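Local coordinates for iron Transport-associated domain protein (Bacillus anthracis, PDB 4H8Q) that binds heme through the fifth NEAT domain of the hemophore IsdX2, which probably scavenges heme from methemoglobin, at residues K49-M54 and E91-D96; Y36-A41 and T55-E60; W61-Q66 and K106-S111. The protein carries 1 engineered substitution. All blocks are in the same frame, centred on the assembly; numbering follows the deposited sequence.

All three contacts lie in the antiparallel, immunoglobulin-like beta fold of the NEAT domain. Contacts 1 and 2 share strand 49-56: its first part pairs with strand 87-94, and its later part meets the loop before strand 41-46. Their centres lie about 15 Å apart and their segments alternate along the chain. Contact 3 follows contact 2, joining strand 62-69 to strand 101-109, with its centre about 13 Å from that of contact 2 and about 22 Å from that of contact 1. Contacts 2 and 3 both touch the heme, whereas contact 1 is strand-to-strand pairing on the opposite side of the chain's centre from both.

Contact 1 of 3, residues K49-M54 and E91-D96; sequences KKYIAM and EFEAND
Lys-49 reaches Glu-93 by a bent chain: chi3 of 104° sets CE beside the carboxylate, and NZ makes a salt bridge to Glu-93 OE2 at 3.4 Å. A flexible lysine suits this exposed position. Lys-50 uses both backbone and side chain. Its O accepts from Ala-94 N, and NZ donates to a main-chain oxygen, Asn-95 O, at 2.9 Å. A water accepts from Lys-50 N and donates to both Ala-94 O and Glu-93 OE2. Tyr-51 lies alongside Glu-93, the two pointing the same way, with CE1 3.4 Å from Glu-93 CG; aromatic carbon thus meets the methylene part of the acid. These are neighbouring antiparallel strands of the NEAT beta fold, and at Ile-52 the pairing turns hydrogen-bonded. Ile-52 N gives Phe-92 O a nearly straight bond of 2.7 Å (177° at the hydrogen), and Phe-92 N returns one to Ile-52 O. On the buried side, the flat Phe-92 ring gives Ile-52 a face to cover: CB sits 3.7 Å above its plane, offset toward the rim, in a CH-pi contact. Small Ala-53 pairs with Glu-91, their CA atoms 4.4 Å apart. Met-54, unbranched and flexible, bends at chi3 (-59°) and brings CE to the edge of the same phenylalanine ring, in its plane and 3.7 Å from CZ, while Phe-20 and Ile-122 from other strands join this packing.

Contact 2 of 3, residues Y36-A41 and T55-E60; sequences YVVSPA and TLKNSE. With HEM (protoporphyrin IX containing Fe), chain B.
Part of the heme pocket wall is built where Tyr-36, in the loop leading to strand 41-46, meets Lys-57 and Asn-58 of segment 55-60. Lys-57 N donates to Tyr-36 O at 2.8 Å, from above the carbonyl plane, and Val-38 N donates to Thr-55 O at 3.0 Å. The two bonds flank a single bridge between Val-37 and Leu-56. The Tyr-36 ring presents one face to the porphyrin: the methyl carbon CMC of the heme stands 3.4 Å above the ring plane, over its centre. Asn-58 OD1 lies at the ring edge, in plane, 3.3 Å from Tyr-36 CE1, with amide and ring planes 77° apart; a carbonyl oxygen suits this edge, where the ring hydrogens carry slight positive charge. Branched side chains pack beside the bridge. Val-38 and Thr-55 lie side by side, their CG2 atoms 3.9 Å apart. The bend of Lys-57 at chi2 (142°) brings its CD to 3.7 Å from Val-38 CG2, the two side chains crossing at about a right angle. Lys-57 NZ gives a hydrogen bond to Thr-35 O and another to a water that in turn donates to Val-37 O. Two backbone bonds thus tie residues 36-38 to 55-57, while the tyrosine offers the heme methyl a ring face, with its hydroxyl beside a vinyl group.

Contact 3 of 3, residues W61-Q66 and K106-S111; sequences WITKFQ and KVDIDS. With HEM (protoporphyrin IX containing Fe), chain B.
Ile-109 lies over one face of the Trp-61 indole. Its CG1, anti to the carbonyl carbon (chi1 -47°), stands 3.7 Å from the centroid of the five-membered ring of Trp-61, 10° off its normal, a CH-pi contact; a branched aliphatic chain suits such a broad face. Its CD1 also lies over the indole, 3.6 Å from Trp-61 CD2, and near a heme vinyl group. Val-107 CG2, anti to the carbonyl carbon, touches the heme at ring carbon C3C and vinyl carbon CAC, 3.6 Å from each, and the next residue, Asp-108, donates its N-H to Trp-61 O at 2.8 Å. The polar cluster lies on the other side of the strands. Thr-63 supplies a short hydroxyl donor: OG1, placed between the backbone N and the carbonyl carbon (chi1 57°), donates to Asp-108 OD1 at 2.7 Å, nearly along the acid's C-O axis. Lys-106 NZ grips that same oxygen on its syn lone pair, at 2.8 Å, in a salt bridge. With two donors on OD1, and His-115 ND1 hydrogen-bonded to OD2, the carboxylate is fixed in rotation and probably kept charged. The alkyl part of Lys-106 also packs on Lys-64, their CB atoms 3.6 Å apart. Thr-63 N donates to Lys-106 O, Lys-64 N reaches that oxygen weakly, and Lys-106 N donates to Lys-64 O. Two residues thus face one, a classic beta bulge, in the strand pair walling the NEAT heme pocket.

Contact 1 of 3, residues K49-M54 and E91-D96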
loop_
_atom_site.group_PDB
_atom_site.type_symbol
_atom_site.label_atom_id
_atom_site.label_comp_id
_atom_site.label_asym_id
_atom_site.label_seq_id
_atom_site.Cartn_x
_atom_site.Cartn_y
_atom_site.Cartn_z
ATOM N N LYS A 49 12.685 7.701 10.794
ATOM C CA LYS A 49 11.950 7.503 9.549
ATOM C C LYS A 49 10.985 6.330 9.681
ATOM O O LYS A 49 11.207 5.417 10.479
ATOM C CB LYS A 49 12.901 7.285 8.375
ATOM C CG LYS A 49 13.695 8.526 7.991
ATOM C CD LYS A 49 14.536 8.285 6.748
ATOM C CE LYS A 49 13.917 8.939 5.522
ATOM N NZ LYS A 49 13.815 10.419 5.675
ATOM N N LYS A 50 9.910 6.364 8.903
ATOM C CA LYS A 50 8.891 5.325 8.973
ATOM C C LYS A 50 8.715 4.660 7.617
ATOM O O LYS A 50 8.463 5.332 6.615
ATOM C CB LYS A 50 7.557 5.912 9.423
ATOM C CG LYS A 50 7.615 6.681 10.730
ATOM C CD LYS A 50 6.224 7.093 11.170
ATOM C CE LYS A 50 6.269 8.214 12.192
ATOM N NZ LYS A 50 6.780 9.474 11.585
ATOM N N TYR A 51 8.855 3.342 7.591
ATOM C CA TYR A 51 8.672 2.588 6.360
ATOM C C TYR A 51 7.545 1.599 6.553
ATOM O O TYR A 51 7.417 0.985 7.610
ATOM C CB TYR A 51 9.946 1.838 5.991
ATOM C CG TYR A 51 11.151 2.737 5.945
ATOM C CD1 TYR A 51 11.438 3.481 4.810
ATOM C CD2 TYR A 51 11.991 2.857 7.042
ATOM C CE1 TYR A 51 12.539 4.317 4.766
ATOM C CE2 TYR A 51 13.089 3.689 7.009
ATOM C CZ TYR A 51 13.359 4.415 5.870
ATOM O OH TYR A 51 14.458 5.246 5.838
ATOM N N ILE A 52 6.725 1.451 5.523
ATOM C CA ILE A 52 5.612 0.526 5.561
ATOM C C ILE A 52 5.906 -0.599 4.596
ATOM O O ILE A 52 6.279 -0.354 3.449
ATOM C CB ILE A 52 4.330 1.217 5.085
ATOM C CG1 ILE A 52 4.036 2.441 5.957
ATOM C CG2 ILE A 52 3.162 0.224 5.057
ATOM C CD1 ILE A 52 3.614 2.092 7.361
ATOM N N ALA A 53 5.754 -1.828 5.071
ATOM C CA ALA A 53 5.812 -3.004 4.219
ATOM C C ALA A 53 4.419 -3.597 4.135
ATOM O O ALA A 53 3.835 -3.997 5.144
ATOM C CB ALA A 53 6.797 -4.027 4.777
ATOM N N MET A 54 3.893 -3.648 2.918
ATOM C CA MET A 54 2.502 -4.023 2.686
ATOM C C MET A 54 2.421 -5.190 1.715
ATOM O O MET A 54 3.070 -5.169 0.668
ATOM C CB MET A 54 1.759 -2.832 2.079
ATOM C CG MET A 54 0.292 -3.091 1.837
ATOM S SD MET A 54 -0.517 -1.598 1.248
ATOM C CE MET A 54 -0.182 -0.474 2.596
ATOM N N GLU A 91 7.386 -1.865 -0.280
ATOM C CA GLU A 91 7.833 -1.034 0.829
ATOM C C GLU A 91 7.917 0.414 0.391
ATOM O O GLU A 91 8.378 0.710 -0.711
ATOM C CB GLU A 91 9.207 -1.511 1.286
ATOM C CG GLU A 91 9.841 -0.683 2.373
ATOM C CD GLU A 91 11.268 -1.132 2.639
ATOM O OE1 GLU A 91 12.186 -0.658 1.925
ATOM O OE2 GLU A 91 11.463 -1.973 3.544
ATOM N N PHE A 92 7.458 1.312 1.249
ATOM C CA PHE A 92 7.466 2.735 0.944
ATOM C C PHE A 92 7.480 3.528 2.236
ATOM O O PHE A 92 7.171 3.003 3.308
ATOM C CB PHE A 92 6.250 3.130 0.088
ATOM C CG PHE A 92 4.923 2.724 0.685
ATOM C CD1 PHE A 92 4.279 3.547 1.591
ATOM C CD2 PHE A 92 4.329 1.518 0.340
ATOM C CE1 PHE A 92 3.060 3.177 2.137
ATOM C CE2 PHE A 92 3.111 1.142 0.881
ATOM C CZ PHE A 92 2.479 1.976 1.786
ATOM N N GLU A 93 7.850 4.797 2.128
ATOM C CA GLU A 93 7.950 5.667 3.283
ATOM C C GLU A 93 6.618 6.323 3.591
ATOM O O GLU A 93 5.839 6.653 2.688
ATOM C CB GLU A 93 8.999 6.750 3.024
ATOM C CG GLU A 93 10.236 6.652 3.879
ATOM C CD GLU A 93 11.130 7.868 3.720
ATOM O OE1 GLU A 93 11.931 7.892 2.759
ATOM O OE2 GLU A 93 11.020 8.801 4.548
ATOM N N ALA A 94 6.349 6.490 4.879
ATOM C CA ALA A 94 5.221 7.287 5.320
ATOM C C ALA A 94 5.781 8.364 6.237
ATOM O O ALA A 94 6.866 8.211 6.796
ATOM C CB ALA A 94 4.213 6.425 6.047
ATOM N N ASN A 95 5.065 9.469 6.364
ATOM C CA ASN A 95 5.499 10.522 7.265
ATOM C C ASN A 95 4.563 10.572 8.456
ATOM O O ASN A 95 4.829 9.981 9.503
ATOM C CB ASN A 95 5.526 11.868 6.541
ATOM C CG ASN A 95 6.164 11.775 5.161
ATOM O OD1 ASN A 95 5.474 11.573 4.159
ATOM N ND2 ASN A 95 7.487 11.914 5.105
ATOM N N ASP A 96 3.453 11.274 8.274
ATOM C CA ASP A 96 2.432 11.380 9.293
ATOM C C ASP A 96 1.493 10.188 9.153
ATOM O O ASP A 96 0.715 10.114 8.199
ATOM C CB ASP A 96 1.662 12.688 9.090
ATOM C CG ASP A 96 0.630 12.937 10.164
ATOM O OD1 ASP A 96 0.405 12.045 11.008
ATOM O OD2 ASP A 96 0.031 14.039 10.164
HETATM O O HOH W 1 9.498 8.811 7.223
#

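Contact 2 of 3, residues Y36-A41 and T55-E60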
loop_
_atom_site.group_PDB
_atom_site.type_symbol
_atom_site.label_atom_id
_atom_site.label_comp_id
_atom_site.label_asym_id
_atom_site.label_seq_id
_atom_site.Cartn_x
_atom_site.Cartn_y
_atom_site.Cartn_z
ATOM N N TYR A 36 -7.521 -6.314 -1.860
ATOM C CA TYR A 36 -6.304 -6.909 -2.413
ATOM C C TYR A 36 -5.052 -6.529 -1.641
ATOM O O TYR A 36 -3.939 -6.689 -2.133
ATOM C CB TYR A 36 -6.152 -6.518 -3.885
ATOM C CG TYR A 36 -7.284 -7.055 -4.722
ATOM C CD1 TYR A 36 -7.270 -8.366 -5.167
ATOM C CD2 TYR A 36 -8.384 -6.265 -5.028
ATOM C CE1 TYR A 36 -8.313 -8.876 -5.917
ATOM C CE2 TYR A 36 -9.433 -6.762 -5.778
ATOM C CZ TYR A 36 -9.391 -8.073 -6.216
ATOM O OH TYR A 36 -10.431 -8.585 -6.954
ATOM N N VAL A 37 -5.237 -6.013 -0.434
ATOM C CA VAL A 37 -4.112 -5.735 0.446
ATOM C C VAL A 37 -4.330 -6.444 1.774
ATOM O O VAL A 37 -5.464 -6.759 2.149
ATOM C CB VAL A 37 -3.961 -4.225 0.718
ATOM C CG1 VAL A 37 -3.826 -3.473 -0.580
ATOM C CG2 VAL A 37 -5.150 -3.703 1.528
ATOM N N VAL A 38 -3.242 -6.711 2.484
ATOM C CA VAL A 38 -3.347 -7.311 3.801
ATOM C C VAL A 38 -3.156 -6.267 4.891
ATOM O O VAL A 38 -2.165 -5.549 4.907
ATOM C CB VAL A 38 -2.314 -8.422 3.996
ATOM C CG1 VAL A 38 -2.371 -8.948 5.429
ATOM C CG2 VAL A 38 -2.535 -9.531 2.982
ATOM N N SER A 39 -4.127 -6.157 5.792
ATOM C CA SER A 39 -3.961 -5.323 6.975
ATOM C C SER A 39 -3.987 -6.264 8.180
ATOM O O SER A 39 -4.787 -7.195 8.202
ATOM C CB SER A 39 -5.099 -4.299 7.065
ATOM O OG SER A 39 -5.017 -3.541 8.257
ATOM N N PRO A 40 -3.126 -6.028 9.184
ATOM C CA PRO A 40 -2.223 -4.878 9.261
ATOM C C PRO A 40 -0.972 -5.039 8.419
ATOM O O PRO A 40 -0.519 -6.166 8.130
ATOM C CB PRO A 40 -1.817 -4.855 10.740
ATOM C CG PRO A 40 -1.885 -6.278 11.152
ATOM C CD PRO A 40 -3.049 -6.858 10.401
ATOM N N ALA A 41 -0.414 -3.898 8.043
ATOM C CA ALA A 41 0.904 -3.835 7.424
ATOM C C ALA A 41 1.960 -3.817 8.520
ATOM O O ALA A 41 1.642 -3.821 9.715
ATOM C CB ALA A 41 1.014 -2.582 6.571
ATOM N N THR A 55 1.622 -6.196 2.056
ATOM C CA THR A 55 1.398 -7.335 1.175
ATOM C C THR A 55 0.255 -7.071 0.192
ATOM O O THR A 55 -0.855 -6.683 0.594
ATOM C CB THR A 55 1.093 -8.610 1.984
ATOM O OG1 THR A 55 2.224 -8.922 2.814
ATOM C CG2 THR A 55 0.805 -9.781 1.054
ATOM N N LEU A 56 0.543 -7.277 -1.089
ATOM C CA LEU A 56 -0.462 -7.205 -2.146
ATOM C C LEU A 56 -0.898 -8.613 -2.521
ATOM O O LEU A 56 -0.057 -9.493 -2.758
ATOM C CB LEU A 56 0.123 -6.526 -3.383
ATOM C CG LEU A 56 0.653 -5.101 -3.215
ATOM C CD1 LEU A 56 1.292 -4.591 -4.489
ATOM C CD2 LEU A 56 -0.473 -4.178 -2.796
ATOM N N LYS A 57 -2.209 -8.827 -2.569
ATOM C CA LYS A 57 -2.766 -10.088 -3.042
ATOM C C LYS A 57 -3.064 -9.995 -4.536
ATOM O O LYS A 57 -3.051 -8.909 -5.104
ATOM C CB LYS A 57 -4.022 -10.431 -2.246
ATOM C CG LYS A 57 -3.720 -10.680 -0.768
ATOM C CD LYS A 57 -4.799 -10.137 0.155
ATOM C CE LYS A 57 -6.062 -10.948 0.091
ATOM N NZ LYS A 57 -7.062 -10.452 1.083
ATOM N N ASN A 58 -3.309 -11.137 -5.174
ATOM C CA ASN A 58 -3.435 -11.182 -6.632
ATOM C C ASN A 58 -2.340 -10.382 -7.319
ATOM O O ASN A 58 -2.598 -9.584 -8.227
ATOM C CB ASN A 58 -4.823 -10.710 -7.069
ATOM C CG ASN A 58 -5.898 -11.723 -6.745
ATOM O OD1 ASN A 58 -6.518 -11.670 -5.684
ATOM N ND2 ASN A 58 -6.099 -12.673 -7.644
ATOM N N SER A 59 -1.103 -10.617 -6.886
ATOM C CA SER A 59 0.046 -9.830 -7.320
ATOM C C SER A 59 0.172 -9.725 -8.841
ATOM O O SER A 59 0.478 -8.662 -9.381
ATOM C CB SER A 59 1.336 -10.431 -6.731
ATOM O OG SER A 59 2.480 -9.718 -7.173
ATOM N N GLU A 60 -0.053 -10.838 -9.531
ATOM C CA GLU A 60 0.061 -10.878 -10.980
ATOM C C GLU A 60 -0.812 -9.822 -11.669
ATOM O O GLU A 60 -0.472 -9.335 -12.742
ATOM C CB GLU A 60 -0.325 -12.276 -11.462
ATOM C CG GLU A 60 -0.423 -12.450 -12.953
ATOM C CD GLU A 60 -0.894 -13.852 -13.315
ATOM O OE1 GLU A 60 -1.757 -13.986 -14.211
ATOM O OE2 GLU A 60 -0.404 -14.818 -12.688
HETATM C CHA HEM B . -13.104 0.250 -9.662
HETATM C CHB HEM B . -14.407 -4.260 -10.897
HETATM C CHC HEM B . -9.994 -5.926 -9.694
HETATM C CHD HEM B . -8.877 -1.547 -7.902
HETATM C C1A HEM B . -13.826 -0.825 -10.107
HETATM C C2A HEM B . -15.189 -0.785 -10.605
HETATM C C3A HEM B . -15.535 -2.034 -10.933
HETATM C C4A HEM B . -14.412 -2.905 -10.675
HETATM C CMA HEM B . -16.890 -2.500 -11.507
HETATM C CAA HEM B . -16.076 0.483 -10.703
HETATM C CBA HEM B . -16.448 0.952 -9.296
HETATM C CGA HEM B . -17.196 -0.108 -8.515
HETATM O O1A HEM B . -18.129 -0.734 -9.078
HETATM O O2A HEM B . -16.889 -0.329 -7.313
HETATM C C1B HEM B . -13.339 -5.094 -10.655
HETATM C C2B HEM B . -13.350 -6.526 -10.830
HETATM C C3B HEM B . -12.148 -6.993 -10.502
HETATM C C4B HEM B . -11.313 -5.872 -10.108
HETATM C CMB HEM B . -14.565 -7.364 -11.293
HETATM C CAB HEM B . -11.746 -8.484 -10.553
HETATM C CBB HEM B . -10.565 -8.871 -10.083
HETATM C C1C HEM B . -9.315 -4.894 -9.075
HETATM C C2C HEM B . -7.996 -4.980 -8.477
HETATM C C3C HEM B . -7.681 -3.775 -7.984
HETATM C C4C HEM B . -8.793 -2.875 -8.250
HETATM C CMC HEM B . -7.113 -6.253 -8.442
HETATM C CAC HEM B . -6.370 -3.401 -7.260
HETATM C CBC HEM B . -6.131 -2.124 -6.967
HETATM C C1D HEM B . -9.903 -0.693 -8.231
HETATM C C2D HEM B . -9.895 0.710 -7.911
HETATM C C3D HEM B . -11.197 1.269 -8.449
HETATM C C4D HEM B . -11.876 0.150 -9.053
HETATM C CMD HEM B . -8.799 1.486 -7.169
HETATM C CAD HEM B . -11.678 2.730 -8.373
HETATM C CBD HEM B . -12.771 2.860 -7.323
HETATM C CGD HEM B . -12.295 2.426 -5.966
HETATM O O1D HEM B . -11.225 2.904 -5.485
HETATM O O2D HEM B . -13.014 1.600 -5.347
HETATM N NA HEM B . -13.385 -2.127 -10.165
HETATM N NB HEM B . -12.078 -4.724 -10.211
HETATM N NC HEM B . -9.768 -3.599 -8.904
HETATM N ND HEM B . -11.087 -0.994 -8.907
HETATM FE FE HEM B . -11.495 -2.808 -9.757
HETATM O O HOH W 2 -7.635 -8.368 2.616
HETATM O O HOH W 3 0.519 -6.000 4.611
HETATM O O HOH W 4 1.622 -7.682 5.953
#

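Contact 3 of 3, residues W61-Q66 and K106-S111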
loop_
_atom_site.group_PDB
_atom_site.type_symbol
_atom_site.label_atom_id
_atom_site.label_comp_id
_atom_site.label_asym_id
_atom_site.label_seq_id
_atom_site.Cartn_x
_atom_site.Cartn_y
_atom_site.Cartn_z
ATOM N N TRP A 61 -1.931 -9.473 -11.042
ATOM C CA TRP A 61 -2.853 -8.482 -11.613
ATOM C C TRP A 61 -2.415 -7.041 -11.368
ATOM O O TRP A 61 -2.804 -6.126 -12.094
ATOM C CB TRP A 61 -4.236 -8.647 -10.991
ATOM C CG TRP A 61 -4.971 -9.854 -11.416
ATOM C CD1 TRP A 61 -4.629 -10.735 -12.407
ATOM C CD2 TRP A 61 -6.195 -10.326 -10.858
ATOM N NE1 TRP A 61 -5.577 -11.728 -12.496
ATOM C CE2 TRP A 61 -6.544 -11.502 -11.558
ATOM C CE3 TRP A 61 -7.030 -9.872 -9.835
ATOM C CZ2 TRP A 61 -7.700 -12.225 -11.262
ATOM C CZ3 TRP A 61 -8.174 -10.592 -9.542
ATOM C CH2 TRP A 61 -8.502 -11.756 -10.256
ATOM N N ILE A 62 -1.627 -6.827 -10.325
ATOM C CA ILE A 62 -1.259 -5.463 -9.963
ATOM C C ILE A 62 0.074 -5.142 -10.608
ATOM O O ILE A 62 1.116 -5.592 -10.151
ATOM C CB ILE A 62 -1.217 -5.282 -8.431
ATOM C CG1 ILE A 62 -2.557 -5.702 -7.817
ATOM C CG2 ILE A 62 -0.884 -3.840 -8.082
ATOM C CD1 ILE A 62 -2.563 -5.761 -6.295
ATOM N N THR A 63 0.041 -4.390 -11.701
ATOM C CA THR A 63 1.254 -4.193 -12.491
ATOM C C THR A 63 2.102 -3.002 -12.062
ATOM O O THR A 63 3.309 -2.971 -12.318
ATOM C CB THR A 63 0.958 -4.151 -13.998
ATOM O OG1 THR A 63 0.019 -3.112 -14.264
ATOM C CG2 THR A 63 0.370 -5.477 -14.454
ATOM N N LYS A 64 1.481 -2.023 -11.415
ATOM C CA LYS A 64 2.208 -0.880 -10.879
ATOM C C LYS A 64 1.611 -0.469 -9.550
ATOM O O LYS A 64 0.392 -0.543 -9.353
ATOM C CB LYS A 64 2.140 0.324 -11.821
ATOM C CG LYS A 64 2.912 0.180 -13.117
ATOM C CD LYS A 64 2.911 1.502 -13.879
ATOM C CE LYS A 64 3.944 1.494 -14.999
ATOM N NZ LYS A 64 3.883 2.732 -15.834
ATOM N N PHE A 65 2.467 -0.030 -8.634
ATOM C CA PHE A 65 1.994 0.531 -7.378
ATOM C C PHE A 65 2.919 1.656 -6.941
ATOM O O PHE A 65 4.124 1.446 -6.775
ATOM C CB PHE A 65 1.903 -0.535 -6.277
ATOM C CG PHE A 65 1.451 0.019 -4.962
ATOM C CD1 PHE A 65 0.139 0.455 -4.798
ATOM C CD2 PHE A 65 2.335 0.166 -3.911
ATOM C CE1 PHE A 65 -0.286 0.989 -3.597
ATOM C CE2 PHE A 65 1.917 0.704 -2.697
ATOM C CZ PHE A 65 0.606 1.107 -2.536
ATOM N N GLN A 66 2.361 2.852 -6.763
ATOM C CA GLN A 66 3.182 4.020 -6.449
ATOM C C GLN A 66 2.616 4.778 -5.257
ATOM O O GLN A 66 1.407 4.773 -5.013
ATOM C CB GLN A 66 3.252 4.952 -7.660
ATOM C CG GLN A 66 3.761 4.274 -8.905
ATOM C CD GLN A 66 3.788 5.200 -10.100
ATOM O OE1 GLN A 66 3.106 6.225 -10.126
ATOM N NE2 GLN A 66 4.572 4.834 -11.106
ATOM N N LYS A 106 -1.938 0.382 -10.974
ATOM C CA LYS A 106 -2.304 -0.067 -12.309
ATOM C C LYS A 106 -2.656 -1.543 -12.243
ATOM O O LYS A 106 -1.922 -2.336 -11.664
ATOM C CB LYS A 106 -1.179 0.173 -13.313
ATOM C CG LYS A 106 -1.540 -0.189 -14.746
ATOM C CD LYS A 106 -0.446 0.272 -15.696
ATOM C CE LYS A 106 -0.842 0.098 -17.158
ATOM N NZ LYS A 106 -0.682 -1.312 -17.591
ATOM N N VAL A 107 -3.790 -1.907 -12.830
ATOM C CA VAL A 107 -4.283 -3.277 -12.774
ATOM C C VAL A 107 -4.462 -3.814 -14.190
ATOM O O VAL A 107 -4.989 -3.120 -15.067
ATOM C CB VAL A 107 -5.639 -3.346 -12.048
ATOM C CG1 VAL A 107 -6.080 -4.796 -11.863
ATOM C CG2 VAL A 107 -5.573 -2.624 -10.703
ATOM N N ASP A 108 -3.995 -5.038 -14.420
ATOM C CA ASP A 108 -4.157 -5.687 -15.720
ATOM C C ASP A 108 -4.590 -7.127 -15.554
ATOM O O ASP A 108 -3.853 -7.946 -14.997
ATOM C CB ASP A 108 -2.872 -5.631 -16.543
ATOM C CG ASP A 108 -2.522 -4.231 -16.974
ATOM O OD1 ASP A 108 -1.611 -3.636 -16.354
ATOM O OD2 ASP A 108 -3.157 -3.717 -17.928
ATOM N N ILE A 109 -5.792 -7.432 -16.041
ATOM C CA ILE A 109 -6.282 -8.798 -16.043
ATOM C C ILE A 109 -6.623 -9.144 -17.484
ATOM O O ILE A 109 -7.711 -8.832 -17.965
ATOM C CB ILE A 109 -7.520 -8.970 -15.152
ATOM C CG1 ILE A 109 -7.303 -8.298 -13.789
ATOM C CG2 ILE A 109 -7.847 -10.454 -14.998
ATOM C CD1 ILE A 109 -8.475 -8.385 -12.867
ATOM N N ASP A 110 -5.678 -9.768 -18.179
ATOM C CA ASP A 110 -5.832 -10.019 -19.611
ATOM C C ASP A 110 -7.084 -10.828 -19.932
ATOM O O ASP A 110 -7.792 -10.536 -20.893
ATOM C CB ASP A 110 -4.594 -10.724 -20.181
ATOM C CG ASP A 110 -3.373 -9.814 -20.249
ATOM O OD1 ASP A 110 -3.536 -8.577 -20.173
ATOM O OD2 ASP A 110 -2.246 -10.337 -20.393
ATOM N N SER A 111 -7.361 -11.836 -19.115
ATOM C CA SER A 111 -8.462 -12.754 -19.389
ATOM C C SER A 111 -9.856 -12.161 -19.162
ATOM O O SER A 111 -10.857 -12.763 -19.551
ATOM C CB SER A 111 -8.298 -14.032 -18.561
ATOM O OG SER A 111 -8.514 -13.775 -17.189
HETATM C CHA HEM B . -13.104 0.250 -9.662
HETATM C CHB HEM B . -14.407 -4.260 -10.897
HETATM C CHC HEM B . -9.994 -5.926 -9.694
HETATM C CHD HEM B . -8.877 -1.547 -7.902
HETATM C C1A HEM B . -13.826 -0.825 -10.107
HETATM C C2A HEM B . -15.189 -0.785 -10.605
HETATM C C3A HEM B . -15.535 -2.034 -10.933
HETATM C C4A HEM B . -14.412 -2.905 -10.675
HETATM C CMA HEM B . -16.890 -2.500 -11.507
HETATM C CAA HEM B . -16.076 0.483 -10.703
HETATM C CBA HEM B . -16.448 0.952 -9.296
HETATM C CGA HEM B . -17.196 -0.108 -8.515
HETATM O O1A HEM B . -18.129 -0.734 -9.078
HETATM O O2A HEM B . -16.889 -0.329 -7.313
HETATM C C1B HEM B . -13.339 -5.094 -10.655
HETATM C C2B HEM B . -13.350 -6.526 -10.830
HETATM C C3B HEM B . -12.148 -6.993 -10.502
HETATM C C4B HEM B . -11.313 -5.872 -10.108
HETATM C CMB HEM B . -14.565 -7.364 -11.293
HETATM C CAB HEM B . -11.746 -8.484 -10.553
HETATM C CBB HEM B . -10.565 -8.871 -10.083
HETATM C C1C HEM B . -9.315 -4.894 -9.075
HETATM C C2C HEM B . -7.996 -4.980 -8.477
HETATM C C3C HEM B . -7.681 -3.775 -7.984
HETATM C C4C HEM B . -8.793 -2.875 -8.250
HETATM C CMC HEM B . -7.113 -6.253 -8.442
HETATM C CAC HEM B . -6.370 -3.401 -7.260
HETATM C CBC HEM B . -6.131 -2.124 -6.967
HETATM C C1D HEM B . -9.903 -0.693 -8.231
HETATM C C2D HEM B . -9.895 0.710 -7.911
HETATM C C3D HEM B . -11.197 1.269 -8.449
HETATM C C4D HEM B . -11.876 0.150 -9.053
HETATM C CMD HEM B . -8.799 1.486 -7.169
HETATM C CAD HEM B . -11.678 2.730 -8.373
HETATM C CBD HEM B . -12.771 2.860 -7.323
HETATM C CGD HEM B . -12.295 2.426 -5.966
HETATM O O1D HEM B . -11.225 2.904 -5.485
HETATM O O2D HEM B . -13.014 1.600 -5.347
HETATM N NA HEM B . -13.385 -2.127 -10.165
HETATM N NB HEM B . -12.078 -4.724 -10.211
HETATM N NC HEM B . -9.768 -3.599 -8.904
HETATM N ND HEM B . -11.087 -0.994 -8.907
HETATM FE FE HEM B . -11.495 -2.808 -9.757
#